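Local structure of periplasmic beta-glucosidase (Pseudomonas aeruginosa, 6R5R) at residues B[24-29]-B[49-54]; B[217-222]-B[252-257]; B[459-464]-B[501-506]; B[467-472]-B[508-513]. The protein probably hydrolyses terminal, non-reducing beta-D-glucosyl residues of beta-glucosides in the periplasm, releasing beta-D-glucose. The protein carries 1 engineered substitution. All coordinates share one frame; numbering follows the deposited sequence.

Interaction 1 (B[24-29]-B[49-54]); sequences LRLVSV and AIFNTV. With BGC (beta-D-glucopyranose), chain D.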
loop_
_atom_site.group_PDB
_atom_site.type_symbol
_atom_site.label_atom_id
_atom_site.label_comp_id
_atom_site.label_asym_id
_atom_site.label_seq_id
_atom_site.Cartn_x
_atom_site.Cartn_y
_atom_site.Cartn_z
ATOM N N LEU B 24 -31.755 -18.105 12.156
ATOM C CA LEU B 24 -30.655 -17.211 11.757
ATOM C C LEU B 24 -29.394 -17.499 12.568
ATOM O O LEU B 24 -28.373 -16.841 12.362
ATOM C CB LEU B 24 -31.108 -15.761 11.928
ATOM C CG LEU B 24 -32.449 -15.369 11.289
ATOM C CD1 LEU B 24 -32.657 -13.886 11.375
ATOM C CD2 LEU B 24 -32.593 -15.836 9.837
ATOM N N ARG B 25 -29.482 -18.360 13.563
ATOM C CA ARG B 25 -28.392 -18.556 14.541
ATOM C C ARG B 25 -27.474 -19.681 14.085
ATOM O O ARG B 25 -27.908 -20.849 13.953
ATOM C CB ARG B 25 -28.981 -18.848 15.913
ATOM C CG ARG B 25 -27.918 -19.057 16.985
ATOM C CD ARG B 25 -28.573 -19.113 18.334
ATOM N NE ARG B 25 -27.655 -19.225 19.451
ATOM C CZ ARG B 25 -27.832 -20.000 20.509
ATOM N NH1 ARG B 25 -28.881 -20.804 20.578
ATOM N NH2 ARG B 25 -26.968 -19.965 21.508
ATOM N N LEU B 26 -26.211 -19.326 13.856
ATOM C CA LEU B 26 -25.165 -20.255 13.429
ATOM C C LEU B 26 -24.114 -20.341 14.522
ATOM O O LEU B 26 -23.502 -19.306 14.826
ATOM C CB LEU B 26 -24.556 -19.744 12.112
ATOM C CG LEU B 26 -23.272 -20.401 11.634
ATOM C CD1 LEU B 26 -23.503 -21.855 11.326
ATOM C CD2 LEU B 26 -22.734 -19.681 10.395
ATOM N N VAL B 27 -23.927 -21.518 15.113
ATOM C CA VAL B 27 -23.027 -21.654 16.296
ATOM C C VAL B 27 -22.131 -22.874 16.166
ATOM O O VAL B 27 -22.395 -23.800 15.350
ATOM C CB VAL B 27 -23.825 -21.692 17.609
ATOM C CG1 VAL B 27 -24.413 -20.337 17.880
ATOM C CG2 VAL B 27 -24.900 -22.730 17.565
ATOM N N SER B 28 -21.113 -22.880 17.018
ATOM C CA SER B 28 -20.166 -24.012 17.131
ATOM C C SER B 28 -20.139 -24.473 18.584
ATOM O O SER B 28 -20.321 -23.617 19.474
ATOM C CB SER B 28 -18.814 -23.655 16.685
ATOM O OG SER B 28 -18.269 -22.614 17.470
ATOM N N VAL B 29 -19.903 -25.751 18.810
ATOM C CA VAL B 29 -19.622 -26.241 20.184
ATOM C C VAL B 29 -18.309 -25.621 20.652
ATOM O O VAL B 29 -17.293 -25.673 19.917
ATOM C CB VAL B 29 -19.535 -27.767 20.239
ATOM C CG1 VAL B 29 -19.102 -28.219 21.630
ATOM C CG2 VAL B 29 -20.835 -28.407 19.790
ATOM N N ALA B 49 -28.140 -23.522 12.382
ATOM C CA ALA B 49 -27.044 -24.251 11.754
ATOM C C ALA B 49 -25.858 -24.325 12.691
ATOM O O ALA B 49 -25.729 -23.546 13.660
ATOM C CB ALA B 49 -26.663 -23.592 10.425
ATOM N N ILE B 50 -24.999 -25.271 12.368
ATOM C CA ILE B 50 -23.789 -25.592 13.166
ATOM C C ILE B 50 -22.576 -25.458 12.260
ATOM O O ILE B 50 -22.674 -25.842 11.097
ATOM C CB ILE B 50 -23.863 -26.997 13.761
ATOM C CG1 ILE B 50 -25.087 -27.143 14.672
ATOM C CG2 ILE B 50 -22.575 -27.398 14.470
ATOM C CD1 ILE B 50 -25.049 -26.290 15.906
ATOM N N PHE B 51 -21.462 -24.982 12.788
ATOM C CA PHE B 51 -20.149 -25.124 12.137
ATOM C C PHE B 51 -19.163 -25.795 13.086
ATOM O O PHE B 51 -19.343 -25.755 14.333
ATOM C CB PHE B 51 -19.657 -23.783 11.580
ATOM C CG PHE B 51 -19.267 -22.754 12.614
ATOM C CD1 PHE B 51 -20.239 -22.026 13.267
ATOM C CD2 PHE B 51 -17.943 -22.492 12.908
ATOM C CE1 PHE B 51 -19.907 -21.053 14.194
ATOM C CE2 PHE B 51 -17.616 -21.545 13.870
ATOM C CZ PHE B 51 -18.599 -20.839 14.521
ATOM N N ASN B 52 -18.127 -26.425 12.493
ATOM C CA ASN B 52 -16.999 -27.067 13.213
ATOM C C ASN B 52 -17.391 -28.361 13.944
ATOM O O ASN B 52 -16.500 -28.879 14.652
ATOM C CB ASN B 52 -16.339 -26.100 14.187
ATOM C CG ASN B 52 -15.471 -25.066 13.514
ATOM O OD1 ASN B 52 -15.209 -25.173 12.326
ATOM N ND2 ASN B 52 -15.077 -24.068 14.287
ATOM N N THR B 53 -18.535 -28.968 13.639
ATOM C CA THR B 53 -18.844 -30.373 14.058
ATOM C C THR B 53 -18.734 -31.234 12.803
ATOM O O THR B 53 -19.447 -30.912 11.856
ATOM C CB THR B 53 -20.219 -30.478 14.734
ATOM O OG1 THR B 53 -20.111 -29.842 16.008
ATOM C CG2 THR B 53 -20.625 -31.922 14.952
ATOM N N VAL B 54 -17.817 -32.203 12.791
ATOM C CA VAL B 54 -17.331 -32.708 11.471
ATOM C C VAL B 54 -17.287 -34.227 11.395
ATOM O O VAL B 54 -16.646 -34.719 10.446
ATOM C CB VAL B 54 -15.950 -32.104 11.175
ATOM C CG1 VAL B 54 -16.033 -30.574 11.175
ATOM C CG2 VAL B 54 -14.907 -32.557 12.175
HETATM C C2 BGC D . -13.424 -20.357 12.536
HETATM C C3 BGC D . -12.836 -20.990 13.768
HETATM C C4 BGC D . -11.412 -20.455 13.947
HETATM C C5 BGC D . -11.388 -18.924 13.969
HETATM C C6 BGC D . -9.953 -18.427 14.049
HETATM C C1 BGC D . -13.313 -18.850 12.710
HETATM O O2 BGC D . -14.802 -20.785 12.477
HETATM O O3 BGC D . -12.840 -22.411 13.510
HETATM O O4 BGC D . -10.943 -20.941 15.211
HETATM O O5 BGC D . -11.975 -18.413 12.758
HETATM O O6 BGC D . -10.069 -17.012 13.905
HETATM O O HOH W 1 -19.175 -27.327 16.546
#

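Interaction 2 (B[217-222]-B[252-257]); sequences AGAVMV and LTISNH. Engineered in segment 252-257: Asn256 (natural residue Asp). With BGC (beta-D-glucopyranose), chain C; BGC (beta-D-glucopyranose), chain D.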
loop_
_atom_site.group_PDB
_atom_site.type_symbol
_atom_site.label_atom_id
_atom_site.label_comp_id
_atom_site.label_asym_id
_atom_site.label_seq_id
_atom_site.Cartn_x
_atom_site.Cartn_y
_atom_site.Cartn_z
ATOM N N ALA B 217 -23.602 -20.406 -6.610
ATOM C CA ALA B 217 -23.228 -20.594 -5.191
ATOM C C ALA B 217 -24.449 -20.358 -4.306
ATOM O O ALA B 217 -25.168 -19.385 -4.529
ATOM C CB ALA B 217 -22.112 -19.634 -4.791
ATOM N N GLY B 218 -24.662 -21.232 -3.341
ATOM C CA GLY B 218 -25.831 -21.126 -2.466
ATOM C C GLY B 218 -25.670 -20.109 -1.378
ATOM O O GLY B 218 -26.706 -19.654 -0.866
ATOM N N ALA B 219 -24.442 -19.731 -1.034
ATOM C CA ALA B 219 -24.193 -18.869 0.116
ATOM C C ALA B 219 -23.006 -17.956 -0.181
ATOM O O ALA B 219 -22.156 -18.266 -1.007
ATOM C CB ALA B 219 -24.016 -19.722 1.357
ATOM N N VAL B 220 -23.000 -16.873 0.540
ATOM C CA VAL B 220 -21.915 -15.872 0.527
ATOM C C VAL B 220 -21.545 -15.611 1.983
ATOM O O VAL B 220 -22.449 -15.230 2.785
ATOM C CB VAL B 220 -22.346 -14.601 -0.192
ATOM C CG1 VAL B 220 -21.321 -13.509 0.037
ATOM C CG2 VAL B 220 -22.610 -14.823 -1.648
ATOM N N MET B 221 -20.266 -15.766 2.308
ATOM C CA MET B 221 -19.732 -15.342 3.624
ATOM C C MET B 221 -19.180 -13.924 3.537
ATOM O O MET B 221 -18.340 -13.616 2.676
ATOM C CB MET B 221 -18.651 -16.262 4.151
ATOM C CG MET B 221 -18.198 -15.816 5.489
ATOM S SD MET B 221 -16.924 -16.893 6.208
ATOM C CE MET B 221 -17.964 -18.028 7.135
ATOM N N VAL B 222 -19.736 -13.047 4.361
ATOM C CA VAL B 222 -19.379 -11.613 4.386
ATOM C C VAL B 222 -18.040 -11.416 5.082
ATOM O O VAL B 222 -17.721 -12.123 6.038
ATOM C CB VAL B 222 -20.519 -10.804 5.025
ATOM C CG1 VAL B 222 -20.217 -9.330 4.991
ATOM C CG2 VAL B 222 -21.836 -11.088 4.297
ATOM N N LEU B 252 -28.082 -17.344 0.450
ATOM C CA LEU B 252 -27.939 -17.044 1.884
ATOM C C LEU B 252 -26.695 -16.209 2.135
ATOM O O LEU B 252 -25.590 -16.631 1.712
ATOM C CB LEU B 252 -27.820 -18.377 2.609
ATOM C CG LEU B 252 -27.648 -18.340 4.123
ATOM C CD1 LEU B 252 -28.830 -17.622 4.791
ATOM C CD2 LEU B 252 -27.412 -19.752 4.673
ATOM N N THR B 253 -26.829 -15.121 2.889
ATOM C CA THR B 253 -25.623 -14.392 3.357
ATOM C C THR B 253 -25.314 -14.801 4.797
ATOM O O THR B 253 -26.199 -14.820 5.649
ATOM C CB THR B 253 -25.745 -12.887 3.232
ATOM O OG1 THR B 253 -26.941 -12.528 3.898
ATOM C CG2 THR B 253 -25.817 -12.428 1.796
ATOM N N ILE B 254 -24.057 -15.047 5.083
ATOM C CA ILE B 254 -23.598 -15.513 6.406
ATOM C C ILE B 254 -22.577 -14.534 6.938
ATOM O O ILE B 254 -21.650 -14.197 6.204
ATOM C CB ILE B 254 -23.002 -16.903 6.297
ATOM C CG1 ILE B 254 -24.020 -17.881 5.698
ATOM C CG2 ILE B 254 -22.474 -17.396 7.653
ATOM C CD1 ILE B 254 -23.461 -19.264 5.518
ATOM N N SER B 255 -22.797 -14.048 8.132
ATOM C CA SER B 255 -21.804 -13.152 8.761
ATOM C C SER B 255 -20.524 -13.949 9.025
ATOM O O SER B 255 -20.510 -15.165 9.144
ATOM C CB SER B 255 -22.299 -12.531 10.049
ATOM O OG SER B 255 -22.006 -13.354 11.152
ATOM N N ASN B 256 -19.436 -13.239 9.176
ATOM C CA ASN B 256 -18.206 -13.871 9.631
ATOM C C ASN B 256 -18.276 -14.005 11.159
ATOM O O ASN B 256 -19.261 -13.600 11.835
ATOM C CB ASN B 256 -17.027 -13.025 9.143
ATOM C CG ASN B 256 -15.859 -13.844 8.719
ATOM O OD1 ASN B 256 -15.435 -14.661 9.509
ATOM N ND2 ASN B 256 -15.354 -13.636 7.491
ATOM N N HIS B 257 -17.222 -14.498 11.721
ATOM C CA HIS B 257 -17.210 -15.010 13.099
ATOM C C HIS B 257 -17.176 -13.872 14.119
ATOM O O HIS B 257 -16.206 -13.158 14.150
ATOM C CB HIS B 257 -15.996 -15.929 13.195
ATOM C CG HIS B 257 -16.020 -16.669 14.469
ATOM N ND1 HIS B 257 -15.713 -16.051 15.674
ATOM C CD2 HIS B 257 -16.270 -17.986 14.725
ATOM C CE1 HIS B 257 -15.840 -16.948 16.652
ATOM N NE2 HIS B 257 -16.139 -18.168 16.089
HETATM C C2 BGC C . -13.742 -18.883 8.068
HETATM C C3 BGC C . -14.439 -18.762 9.434
HETATM C C4 BGC C . -13.357 -18.237 10.375
HETATM C C5 BGC C . -12.867 -16.878 9.881
HETATM C C6 BGC C . -11.859 -16.178 10.787
HETATM C C1 BGC C . -13.112 -17.569 7.606
HETATM O O1 BGC C . -12.465 -17.802 6.363
HETATM O O2 BGC C . -14.629 -19.389 7.048
HETATM O O3 BGC C . -14.847 -20.104 9.862
HETATM O O4 BGC C . -13.907 -18.074 11.635
HETATM O O5 BGC C . -12.209 -17.091 8.620
HETATM O O6 BGC C . -11.449 -14.983 10.071
HETATM C C2 BGC D . -13.424 -20.357 12.536
HETATM C C3 BGC D . -12.836 -20.990 13.768
HETATM C C4 BGC D . -11.412 -20.455 13.947
HETATM C C5 BGC D . -11.388 -18.924 13.969
HETATM C C6 BGC D . -9.953 -18.427 14.049
HETATM C C1 BGC D . -13.313 -18.850 12.710
HETATM O O2 BGC D . -14.802 -20.785 12.477
HETATM O O3 BGC D . -12.840 -22.411 13.510
HETATM O O4 BGC D . -10.943 -20.941 15.211
HETATM O O5 BGC D . -11.975 -18.413 12.758
HETATM O O6 BGC D . -10.069 -17.012 13.905
HETATM O O HOH W 2 -19.231 -10.461 8.284
#

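Interaction 3 (B[459-464]-B[501-506]); sequences AMLEEA and RRLLKA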
loop_
_atom_site.group_PDB
_atom_site.type_symbol
_atom_site.label_atom_id
_atom_site.label_comp_id
_atom_site.label_asym_id
_atom_site.label_seq_id
_atom_site.Cartn_x
_atom_site.Cartn_y
_atom_site.Cartn_z
ATOM N N ALA B 459 25.462 -26.143 16.617
ATOM C CA ALA B 459 25.508 -27.621 16.616
ATOM C C ALA B 459 24.734 -28.168 15.409
ATOM O O ALA B 459 25.245 -29.064 14.721
ATOM C CB ALA B 459 24.968 -28.173 17.908
ATOM N N MET B 460 23.537 -27.623 15.128
ATOM C CA MET B 460 22.736 -28.086 13.959
ATOM C C MET B 460 23.478 -27.768 12.670
ATOM O O MET B 460 23.494 -28.622 11.775
ATOM C CB MET B 460 21.354 -27.422 13.972
ATOM C CG MET B 460 20.462 -28.072 14.970
ATOM S SD MET B 460 18.735 -27.496 14.959
ATOM C CE MET B 460 18.869 -26.008 15.905
ATOM N N LEU B 461 24.103 -26.603 12.566
ATOM C CA LEU B 461 24.864 -26.239 11.363
ATOM C C LEU B 461 26.057 -27.173 11.175
ATOM O O LEU B 461 26.264 -27.603 10.025
ATOM C CB LEU B 461 25.359 -24.790 11.429
ATOM C CG LEU B 461 24.278 -23.726 11.225
ATOM C CD1 LEU B 461 24.793 -22.346 11.619
ATOM C CD2 LEU B 461 23.772 -23.724 9.787
ATOM N N GLU B 462 26.822 -27.472 12.233
ATOM C CA GLU B 462 28.010 -28.365 12.085
ATOM C C GLU B 462 27.530 -29.738 11.602
ATOM O O GLU B 462 28.145 -30.323 10.716
ATOM C CB GLU B 462 28.774 -28.481 13.409
ATOM C CG GLU B 462 29.500 -27.202 13.790
ATOM C CD GLU B 462 29.988 -27.116 15.239
ATOM O OE1 GLU B 462 31.046 -26.502 15.472
ATOM O OE2 GLU B 462 29.302 -27.644 16.146
ATOM N N GLU B 463 26.426 -30.230 12.151
ATOM C CA GLU B 463 25.900 -31.551 11.758
ATOM C C GLU B 463 25.527 -31.486 10.278
ATOM O O GLU B 463 25.860 -32.394 9.516
ATOM C CB GLU B 463 24.740 -31.977 12.638
ATOM C CG GLU B 463 24.151 -33.268 12.108
ATOM C CD GLU B 463 22.856 -33.779 12.663
ATOM O OE1 GLU B 463 21.866 -33.018 12.830
ATOM O OE2 GLU B 463 22.849 -34.961 12.939
ATOM N N ALA B 464 24.827 -30.435 9.850
ATOM C CA ALA B 464 24.428 -30.326 8.445
ATOM C C ALA B 464 25.632 -30.213 7.525
ATOM O O ALA B 464 25.584 -30.772 6.447
ATOM C CB ALA B 464 23.513 -29.140 8.238
ATOM N N ARG B 501 18.317 -19.097 6.307
ATOM C CA ARG B 501 19.241 -18.473 5.326
ATOM C C ARG B 501 20.698 -18.645 5.779
ATOM O O ARG B 501 21.545 -18.833 4.897
ATOM C CB ARG B 501 18.920 -16.999 5.107
ATOM C CG ARG B 501 17.603 -16.816 4.366
ATOM C CD ARG B 501 17.334 -15.395 3.913
ATOM N NE ARG B 501 16.963 -14.638 5.084
ATOM C CZ ARG B 501 17.732 -13.765 5.715
ATOM N NH1 ARG B 501 18.921 -13.492 5.218
ATOM N NH2 ARG B 501 17.275 -13.137 6.777
ATOM N N ARG B 502 20.938 -18.649 7.081
ATOM C CA ARG B 502 22.293 -18.933 7.612
ATOM C C ARG B 502 22.700 -20.348 7.186
ATOM O O ARG B 502 23.852 -20.543 6.713
ATOM C CB ARG B 502 22.291 -18.774 9.130
ATOM C CG ARG B 502 23.664 -18.981 9.760
ATOM C CD ARG B 502 23.543 -18.835 11.265
ATOM N NE ARG B 502 24.813 -18.889 11.969
ATOM C CZ ARG B 502 24.947 -19.044 13.291
ATOM N NH1 ARG B 502 23.878 -19.154 14.066
ATOM N NH2 ARG B 502 26.148 -19.102 13.845
ATOM N N LEU B 503 21.780 -21.298 7.332
ATOM C CA LEU B 503 22.009 -22.701 6.903
ATOM C C LEU B 503 22.308 -22.731 5.400
ATOM O O LEU B 503 23.299 -23.400 4.957
ATOM C CB LEU B 503 20.775 -23.519 7.294
ATOM C CG LEU B 503 20.682 -24.916 6.683
ATOM C CD1 LEU B 503 21.811 -25.783 7.265
ATOM C CD2 LEU B 503 19.343 -25.563 6.966
ATOM N N LEU B 504 21.507 -22.040 4.566
ATOM C CA LEU B 504 21.727 -22.075 3.112
ATOM C C LEU B 504 23.104 -21.517 2.768
ATOM O O LEU B 504 23.749 -22.070 1.845
ATOM C CB LEU B 504 20.640 -21.313 2.365
ATOM C CG LEU B 504 19.240 -21.928 2.466
ATOM C CD1 LEU B 504 18.251 -21.101 1.671
ATOM C CD2 LEU B 504 19.220 -23.343 1.921
ATOM N N LYS B 505 23.518 -20.427 3.393
ATOM C CA LYS B 505 24.818 -19.810 3.044
ATOM C C LYS B 505 25.936 -20.787 3.413
ATOM O O LYS B 505 26.867 -20.931 2.598
ATOM C CB LYS B 505 24.971 -18.473 3.767
ATOM C CG LYS B 505 24.131 -17.343 3.142
ATOM C CD LYS B 505 24.289 -16.029 3.887
ATOM C CE LYS B 505 23.038 -15.177 3.948
ATOM N NZ LYS B 505 22.664 -14.721 2.595
ATOM N N ALA B 506 25.787 -21.466 4.530
ATOM C CA ALA B 506 26.792 -22.460 4.976
ATOM C C ALA B 506 26.812 -23.615 3.965
ATOM O O ALA B 506 27.902 -24.067 3.572
ATOM C CB ALA B 506 26.512 -22.909 6.367
#

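Interaction 4 (B[467-472]-B[508-513]); sequences TARDAD and KATGKP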
loop_
_atom_site.group_PDB
_atom_site.type_symbol
_atom_site.label_atom_id
_atom_site.label_comp_id
_atom_site.label_asym_id
_atom_site.label_seq_id
_atom_site.Cartn_x
_atom_site.Cartn_y
_atom_site.Cartn_z
ATOM N N THR B 467 27.065 -33.640 7.049
ATOM C CA THR B 467 26.130 -34.421 6.211
ATOM C C THR B 467 26.337 -34.027 4.754
ATOM O O THR B 467 26.443 -34.900 3.898
ATOM C CB THR B 467 24.710 -34.186 6.733
ATOM O OG1 THR B 467 24.669 -34.550 8.109
ATOM C CG2 THR B 467 23.660 -34.938 5.963
ATOM N N ALA B 468 26.411 -32.736 4.441
ATOM C CA ALA B 468 26.601 -32.250 3.067
ATOM C C ALA B 468 27.958 -32.739 2.529
ATOM O O ALA B 468 28.027 -33.187 1.378
ATOM C CB ALA B 468 26.524 -30.737 3.018
ATOM N N ARG B 469 28.996 -32.687 3.354
ATOM C CA ARG B 469 30.355 -33.146 2.915
ATOM C C ARG B 469 30.330 -34.654 2.584
ATOM O O ARG B 469 31.091 -35.077 1.710
ATOM C CB ARG B 469 31.389 -32.848 3.998
ATOM C CG ARG B 469 31.732 -31.368 4.128
ATOM C CD ARG B 469 32.878 -31.161 5.106
ATOM N NE ARG B 469 32.632 -30.244 6.217
ATOM C CZ ARG B 469 32.537 -28.920 6.119
ATOM N NH1 ARG B 469 32.637 -28.316 4.943
ATOM N NH2 ARG B 469 32.355 -28.200 7.209
ATOM N N ASP B 470 29.466 -35.424 3.244
ATOM C CA ASP B 470 29.289 -36.878 2.983
ATOM C C ASP B 470 28.373 -37.168 1.794
ATOM O O ASP B 470 28.145 -38.350 1.528
ATOM C CB ASP B 470 28.722 -37.583 4.209
ATOM C CG ASP B 470 29.710 -37.709 5.353
ATOM O OD1 ASP B 470 30.935 -37.639 5.102
ATOM O OD2 ASP B 470 29.239 -37.870 6.488
ATOM N N ALA B 471 27.871 -36.164 1.073
ATOM C CA ALA B 471 26.879 -36.396 0.012
ATOM C C ALA B 471 27.393 -35.906 -1.325
ATOM O O ALA B 471 28.393 -35.166 -1.362
ATOM C CB ALA B 471 25.587 -35.708 0.390
ATOM N N ASP B 472 26.699 -36.300 -2.394
ATOM C CA ASP B 472 26.980 -35.882 -3.784
ATOM C C ASP B 472 26.238 -34.572 -4.090
ATOM O O ASP B 472 26.692 -33.809 -4.939
ATOM C CB ASP B 472 26.578 -36.977 -4.756
ATOM C CG ASP B 472 27.421 -38.228 -4.512
ATOM O OD1 ASP B 472 28.672 -38.076 -4.346
ATOM O OD2 ASP B 472 26.833 -39.313 -4.401
ATOM N N LYS B 508 25.941 -23.551 0.796
ATOM C CA LYS B 508 26.492 -23.080 -0.472
ATOM C C LYS B 508 28.024 -23.176 -0.402
ATOM O O LYS B 508 28.643 -23.515 -1.392
ATOM C CB LYS B 508 26.054 -21.645 -0.708
ATOM C CG LYS B 508 26.537 -21.005 -1.971
ATOM C CD LYS B 508 26.239 -21.730 -3.240
ATOM C CE LYS B 508 26.852 -20.995 -4.412
ATOM N NZ LYS B 508 26.468 -21.601 -5.698
ATOM N N ALA B 509 28.587 -22.846 0.739
ATOM C CA ALA B 509 30.061 -22.695 0.903
ATOM C C ALA B 509 30.739 -24.066 0.838
ATOM O O ALA B 509 31.967 -24.093 0.679
ATOM C CB ALA B 509 30.381 -22.010 2.208
ATOM N N THR B 510 29.995 -25.166 0.962
ATOM C CA THR B 510 30.555 -26.539 0.801
ATOM C C THR B 510 30.949 -26.831 -0.647
ATOM O O THR B 510 31.747 -27.762 -0.860
ATOM C CB THR B 510 29.591 -27.637 1.256
ATOM O OG1 THR B 510 28.488 -27.766 0.361
ATOM C CG2 THR B 510 29.147 -27.432 2.679
ATOM N N GLY B 511 30.419 -26.098 -1.621
ATOM C CA GLY B 511 30.602 -26.386 -3.055
ATOM C C GLY B 511 29.690 -27.473 -3.592
ATOM O O GLY B 511 29.740 -27.696 -4.798
ATOM N N LYS B 512 28.899 -28.160 -2.756
ATOM C CA LYS B 512 27.986 -29.237 -3.239
ATOM C C LYS B 512 26.856 -28.604 -4.058
ATOM O O LYS B 512 26.392 -27.528 -3.707
ATOM C CB LYS B 512 27.438 -30.023 -2.052
ATOM C CG LYS B 512 28.484 -30.765 -1.232
ATOM C CD LYS B 512 29.148 -31.828 -2.016
ATOM C CE LYS B 512 30.235 -32.544 -1.243
ATOM N NZ LYS B 512 30.740 -33.616 -2.119
ATOM N N PRO B 513 26.419 -29.227 -5.171
ATOM C CA PRO B 513 25.207 -28.794 -5.876
ATOM C C PRO B 513 24.032 -28.652 -4.895
ATOM O O PRO B 513 23.880 -29.491 -4.009
ATOM C CB PRO B 513 24.930 -29.896 -6.907
ATOM C CG PRO B 513 26.292 -30.591 -7.088
ATOM C CD PRO B 513 27.019 -30.431 -5.772
#

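Interaction 1 (B[24-29]-B[49-54])
Ser28 lays its CB over the centre of one face of the Phe51 ring, 3.6 Å from the ring centroid and only 14° off the ring normal, a CH-pi contact. The ring reaches this position because CG of Phe51 sits between its own backbone N and carbonyl carbon (chi1 70°), which lays the phenyl group against the Val27-Ser28 backbone and the CB of Ser28. Leu26 meets the same ring differently: its side chain crosses that of Phe51 at about a right angle and brings CD1 to the ring edge, 3.8 Å from Phe51 CD1. The same methyl also packs on CB of Ala49, so Leu26, Ala49 and the ring are joined through one branch. Strands 25-27 and 49-51 run parallel as the outer members of a beta-alpha-beta unit whose crossover is helix 35-43, the first such unit of the TIM-barrel-like family 3 domain. Their ladder runs Ala49 N to Arg25 O, Val27 N to Ala49 O and Phe51 N to Val27 O, the last 3.0 Å long. On the other face of the sheet Val27 CG2 touches Ile50 CD1 at 3.9 Å, and both side chains pack against Leu38 of the crossover helix. Farther along, one water takes the N-H of Val29, donates to Phe51 O and hydrogen-bonds to Thr53 OG1. Asn52 turns to the sugar, where ND2 donates to O3 of glucose chain D over 2.9 Å.

Interaction 2 (B[217-222]-B[252-257])
Met221 and the engineered Asn256 (Asp in the natural sequence) cross at about a right angle where the two strands run out toward the sugar. From the root of Met221, CB lies 4.2 Å from Ile254 O, and CG, anti to the backbone N (chi1 -178°), passes that oxygen at 3.9 Å. The chain stays extended as far as SD, which comes within 3.8 Å of Asn256 ND2. On the sugar side, O2 of glucose chain C is 3.5 Å from Met221 SD. A bend at chi3 (-92°) then leaves CE near that same hydroxyl oxygen. The Asn256 amide is held from both ends: ND2 donates to Val222 O over 3.2 Å, tilted from both the amide and carbonyl planes, while OD1 accepts the N-H of His257 on a lone pair in the carbonyl plane. OD1 also lies 3.4 Å from C5 of glucose chain C. Before this point in both strands, 219-222 and 252-254 are joined in parallel by four backbone bonds, starting at Leu252 N to Gly218 O and finishing with Val222 N to Ile254 O. Ala219 CB packs against Leu252 CB and Ile254 CD1 on the face shared with Met221. Thr253, on the other face, gives its hydroxyl to Gly283 O. Adjacent parallel strands whose C-terminal ends deliver residues to a sugar are characteristic of a TIM barrel, here the glycan pocket of the family 3 N-terminal domain.

Interaction 3 (B[459-464]-B[501-506])
The guanidinium of Arg502 has a methyl of Leu461 over one face: CD1 stands 3.5 Å above the plane, displaced toward the rim, with Arg502 NE its nearest atom at 3.5 Å. The two side chains cross at about a right angle. Arg502 is extended from CG to NE, with CG anti to the backbone N (chi1 -177°), which carries the flat group across to the neighbouring helix, where NH2 forms a salt bridge with Glu458. That charge pair should fix how the group is turned, leaving its face to the leucine and its nitrogen to the acid. The second branch of Leu461 goes deeper. CD2 presses on the opposing backbone at Leu503 CA, 3.5 Å away, and touches Leu503 CD1 at 3.8 Å, the two leucines meeting obliquely. Leu503 CD1 in turn reaches Ala464 CB at 3.9 Å, one turn further along the first helix. The small Ala464 thus lies beside the two touching leucines, and the interface is held by apolar packing, with Arg502 adding its guanidinium face. Segments 459-464 and 501-506 run in the same general direction, their axes 10.4 Å apart at closest approach and 32° from parallel. Such side-by-side packing of helices 457-469 and 498-509, which precede the parallel neighbouring strands 473-479 and 514-519, belongs to the alpha/beta sandwich of the family 3 C-terminal domain.

Interaction 4 (B[467-472]-B[508-513])
Lys512 reaches across to the end of helix 457-469, and its ammonium NZ donates to Ala471 O over 2.9 Å, nearly along the C=O axis. On the way the chain lies over the last helical carbonyl groups: CG is 3.6 Å from Ala468 O, and CE lies 3.5 Å from the same oxygen. The bend at chi2 (-65°) turns the chain from CD onward toward this backbone. A positive charge beside carbonyls at a helix C-terminus is probably favourable. Thr510 is the second main contributor, its CG2 resting 4.2 Å from Ala468 CB and also near the Arg469 guanidinium. Its OG1 accepts the N-H of Lys512 at 3.2 Å, an ST turn that ties the start of the lysine to the helix end, and also bonds to Leu507 O. Between Thr510 and Lys512, Gly511 leaves helical geometry with positive phi. Asp472 contributes mainly through its backbone, its O lying 3.5 Å from Pro513 CD, while its carboxylate forms a salt bridge with Arg381. The pairing of two helix-to-strand turns, leading into parallel strands 473-479 and 514-519, is characteristic of the alpha/beta architecture of the family 3 C-terminal domain.

In the fold
Interactions 1 and 2 belong to one parallel barrel, separated round it by strand 287-288, and meet through their side chains, their centres 13 Å apart. They touch directly, Leu26 CD2 to Ile254 CG2 at 3.6 Å in the interior and Phe51 CZ to His257 CD2 at 3.7 Å near the mouth, and both contribute to the glycan pocket, where both contact glucose chain D. Interactions 3 and 4 are consecutive portions of one pairing between helices 457-469 and 498-509, their centres 11 Å apart. They lie in the C-terminal domain, interaction 3 about 32 Å (nearest atoms) from interaction 2. That domain still reaches the pocket through Glu487, which hydrogen-bonds the bound sugar.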